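Local coordinates for Lin1840 protein (Listeria innocua serovar 6a, PDB 4ZO9) that probably hydrolyses terminal, non-reducing beta-D-glucosyl residues to release beta-D-glucose, as a glycosyl hydrolase family 3 beta-glucosidase, at residues D264-S269 against V298-M303. The protein carries 2 engineered substitutions. Numbering follows the deposited sequence.
Sequences DGVLIS and VDLEMM. With BGC (beta-D-glucopyranose), chain C.
The carboxylate of D299 is the flat group that touches across this contact. L267 N comes in over a face, 40° out of the plane, and donates to OD2 at 3.1 Å. V266 CA meets OD2 at the edge, close to the carboxylate plane, 3.4 Å away. R258 forms a salt bridge to OD2 and R331 one to OD1, so both oxygens are held and the buried charge is probably balanced. D299 N also donates to L267 O at 2.7 Å. One residue thus takes up both the N-H and the C=O of L267. S269 N donates to L300 O at 2.9 Å. With chi1 at 84°, S269 OG is placed where it accepts the N-H of M302 at 2.9 Å and a bond from a water. The I268 and L300 side chains run alongside in the same direction, with I268 CD1 3.9 Å from L300 CD2. The same CD1 touches M302 CE at 3.6 Å. The M302 chain is extended, then bends at its last torsion (chi3 -72°), and its SD lies 3.5 Å from C6 of the chain C beta-D-glucopyranose, which D91, R149, K191, H192 and E473 hydrogen-bond. Strand 267-268 also bonds to strand 233-236, and strand 301-302 to strand 23-25. The single bridge I268-L300 therefore joins the seventh and eighth strands and closes the parallel TIM-type barrel, with M302 reaching this sugar site.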
ATOM      1  N   ASP A 264      14.617 -27.846   8.959  1.00 14.38           N
ATOM      2  CA  ASP A 264      14.889 -28.543  10.181  1.00 15.37           C
ATOM      3  C   ASP A 264      16.189 -28.007  10.848  1.00 15.55           C
ATOM      4  O   ASP A 264      16.796 -28.727  11.607  1.00 13.15           O
ATOM      5  CB  ASP A 264      15.015 -30.056   9.901  1.00 19.71           C
ATOM      6  CG  ASP A 264      15.199 -30.874  11.187  1.00 26.99           C
ATOM      7  OD1 ASP A 264      14.423 -30.643  12.152  1.00 36.77           O
ATOM      8  OD2 ASP A 264      16.122 -31.733  11.249  1.00 31.27           O
ATOM      9  N   GLY A 265      16.583 -26.763  10.568  1.00 14.16           N
ATOM     10  CA  GLY A 265      17.643 -26.043  11.305  1.00 11.63           C
ATOM     11  C   GLY A 265      17.094 -25.128  12.390  1.00 11.71           C
ATOM     12  O   GLY A 265      15.863 -25.079  12.638  1.00 12.11           O
ATOM     13  N   VAL A 266      18.022 -24.369  12.996  1.00 13.23           N
ATOM     14  CA  VAL A 266      17.770 -23.339  14.014  1.00 11.72           C
ATOM     15  C   VAL A 266      16.932 -22.187  13.433  1.00 10.57           C
ATOM     16  O   VAL A 266      17.252 -21.613  12.379  1.00  7.01           O
ATOM     17  CB  VAL A 266      19.106 -22.800  14.597  1.00 11.83           C
ATOM     18  CG1 VAL A 266      18.861 -21.633  15.550  1.00 12.39           C
ATOM     19  CG2 VAL A 266      19.826 -23.905  15.362  1.00 11.92           C
ATOM     20  N   LEU A 267      15.826 -21.908  14.105  1.00 12.31           N
ATOM     21  CA  LEU A 267      15.007 -20.704  13.856  1.00 11.62           C
ATOM     22  C   LEU A 267      15.416 -19.782  14.977  1.00 11.70           C
ATOM     23  O   LEU A 267      15.203 -20.115  16.124  1.00  9.47           O
ATOM     24  CB  LEU A 267      13.497 -21.009  13.858  1.00 10.55           C
ATOM     25  CG  LEU A 267      12.497 -19.876  13.598  1.00  9.95           C
ATOM     26  CD1 LEU A 267      12.816 -19.230  12.268  1.00 10.77           C
ATOM     27  CD2 LEU A 267      11.077 -20.422  13.655  1.00  9.51           C
ATOM     28  N   ILE A 268      16.071 -18.671  14.615  1.00 14.87           N
ATOM     29  CA  ILE A 268      16.539 -17.618  15.559  1.00 11.50           C
ATOM     30  C   ILE A 268      15.639 -16.438  15.403  1.00 10.48           C
ATOM     31  O   ILE A 268      15.219 -16.130  14.288  1.00  8.91           O
ATOM     32  CB  ILE A 268      18.000 -17.156  15.244  1.00 11.84           C
ATOM     33  CG1 ILE A 268      18.478 -16.191  16.306  1.00 11.55           C
ATOM     34  CG2 ILE A 268      18.127 -16.514  13.843  1.00 11.06           C
ATOM     35  CD1 ILE A 268      19.936 -15.778  16.200  1.00 10.65           C
ATOM     36  N   SER A 269      15.351 -15.759  16.497  1.00 11.64           N
ATOM     37  CA  SER A 269      14.486 -14.597  16.464  1.00  9.61           C
ATOM     38  C   SER A 269      15.231 -13.446  15.905  1.00  8.06           C
ATOM     39  O   SER A 269      16.414 -13.369  16.068  1.00  8.08           O
ATOM     40  CB  SER A 269      13.996 -14.228  17.876  1.00  9.56           C
ATOM     41  OG  SER A 269      14.913 -13.427  18.604  1.00  9.24           O
ATOM     42  N   VAL A 298      10.527 -21.346  17.626  1.00 10.79           N
ATOM     43  CA  VAL A 298      11.679 -20.426  17.650  1.00 13.56           C
ATOM     44  C   VAL A 298      12.684 -21.068  18.598  1.00 11.86           C
ATOM     45  O   VAL A 298      12.351 -21.285  19.742  1.00 11.40           O
ATOM     46  CB  VAL A 298      11.344 -19.024  18.191  1.00 13.33           C
ATOM     47  CG1 VAL A 298      12.620 -18.192  18.406  1.00 12.99           C
ATOM     48  CG2 VAL A 298      10.433 -18.313  17.247  1.00 15.91           C
ATOM     49  N   ASP A 299      13.880 -21.372  18.108  1.00 12.50           N
ATOM     50  CA  ASP A 299      14.877 -22.089  18.912  1.00 12.29           C
ATOM     51  C   ASP A 299      15.792 -21.242  19.728  1.00 12.04           C
ATOM     52  O   ASP A 299      16.437 -21.764  20.649  1.00  9.64           O
ATOM     53  CB  ASP A 299      15.734 -22.924  18.018  1.00 13.11           C
ATOM     54  CG  ASP A 299      14.927 -23.927  17.268  1.00 13.97           C
ATOM     55  OD1 ASP A 299      13.967 -24.428  17.879  1.00 13.60           O
ATOM     56  OD2 ASP A 299      15.227 -24.188  16.066  1.00 17.58           O
ATOM     57  N   LEU A 300      15.889 -19.960  19.376  1.00 10.31           N
ATOM     58  CA  LEU A 300      17.025 -19.136  19.832  1.00 11.16           C
ATOM     59  C   LEU A 300      16.558 -17.683  19.948  1.00 11.86           C
ATOM     60  O   LEU A 300      16.206 -17.053  18.959  1.00 11.53           O
ATOM     61  CB  LEU A 300      18.250 -19.296  18.903  1.00 10.49           C
ATOM     62  CG  LEU A 300      19.523 -18.614  19.405  1.00 11.35           C
ATOM     63  CD1 LEU A 300      19.957 -18.942  20.844  1.00 10.67           C
ATOM     64  CD2 LEU A 300      20.705 -18.826  18.492  1.00 11.29           C
ATOM     65  N   GLU A 301      16.470 -17.201  21.185  1.00 13.39           N
ATOM     66  CA  GLU A 301      15.959 -15.883  21.473  1.00 13.05           C
ATOM     67  C   GLU A 301      17.126 -14.888  21.442  1.00 14.03           C
ATOM     68  O   GLU A 301      18.009 -14.986  22.261  1.00 11.71           O
ATOM     69  CB  GLU A 301      15.293 -15.864  22.863  1.00 13.28           C
ATOM     70  CG  GLU A 301      14.643 -14.490  23.169  1.00 14.65           C
ATOM     71  CD  GLU A 301      13.842 -14.452  24.442  1.00 14.57           C
ATOM     72  OE1 GLU A 301      13.773 -15.470  25.189  1.00 14.21           O
ATOM     73  OE2 GLU A 301      13.297 -13.373  24.694  1.00 13.31           O
ATOM     74  N   MET A 302      17.100 -13.943  20.494  1.00 14.69           N
ATOM     75  CA  MET A 302      18.185 -12.989  20.353  1.00 13.11           C
ATOM     76  C   MET A 302      18.069 -11.803  21.316  1.00 14.20           C
ATOM     77  O   MET A 302      17.229 -10.903  21.110  1.00 10.88           O
ATOM     78  CB  MET A 302      18.274 -12.467  18.922  1.00 13.25           C
ATOM     79  CG  MET A 302      19.397 -11.468  18.659  1.00 11.78           C
ATOM     80  SD  MET A 302      19.385 -10.825  16.978  1.00 11.14           S
ATOM     81  CE  MET A 302      19.947 -12.218  16.048  1.00 10.23           C
ATOM     82  N   MET A 303      18.913 -11.825  22.366  1.00 13.57           N
ATOM     83  CA  MET A 303      19.081 -10.697  23.310  1.00 11.81           C
ATOM     84  C   MET A 303      17.859 -10.218  24.126  1.00  9.48           C
ATOM     85  O   MET A 303      17.827  -9.122  24.615  1.00  5.44           O
ATOM     86  CB  MET A 303      19.707  -9.522  22.591  1.00 11.79           C
ATOM     87  CG  MET A 303      21.216  -9.522  22.631  1.00 12.31           C
ATOM     88  SD  MET A 303      21.923  -9.491  24.307  1.00 16.32           S
ATOM     89  CE  MET A 303      21.906  -7.743  24.671  1.00 17.11           C
TER
HETATM   90  C2  BGC C   2      18.401  -6.653  12.341  0.50  8.26           C
HETATM   91  C3  BGC C   2      18.610  -8.025  11.699  0.50  8.19           C
HETATM   92  C4  BGC C   2      19.940  -8.544  12.193  0.50  7.76           C
HETATM   93  C5  BGC C   2      19.751  -9.012  13.646  0.50  8.44           C
HETATM   94  C6  BGC C   2      21.102  -9.257  14.303  0.50  8.81           C
HETATM   95  C1  BGC C   2      18.584  -6.745  13.885  0.50  8.52           C
HETATM   96  O2  BGC C   2      17.112  -6.131  12.014  0.50  8.59           O
HETATM   97  O3  BGC C   2      18.627  -7.941  10.276  0.50  7.55           O
HETATM   98  O4  BGC C   2      20.351  -9.585  11.383  0.50  5.00           O
HETATM   99  O5  BGC C   2      18.872  -8.072  14.416  0.50  9.01           O
HETATM  100  O6  BGC C   2      21.717  -7.984  14.451  0.50 10.35           O
HETATM  101  O   HOH W   1      13.919 -11.835  21.068  1.00  8.64           O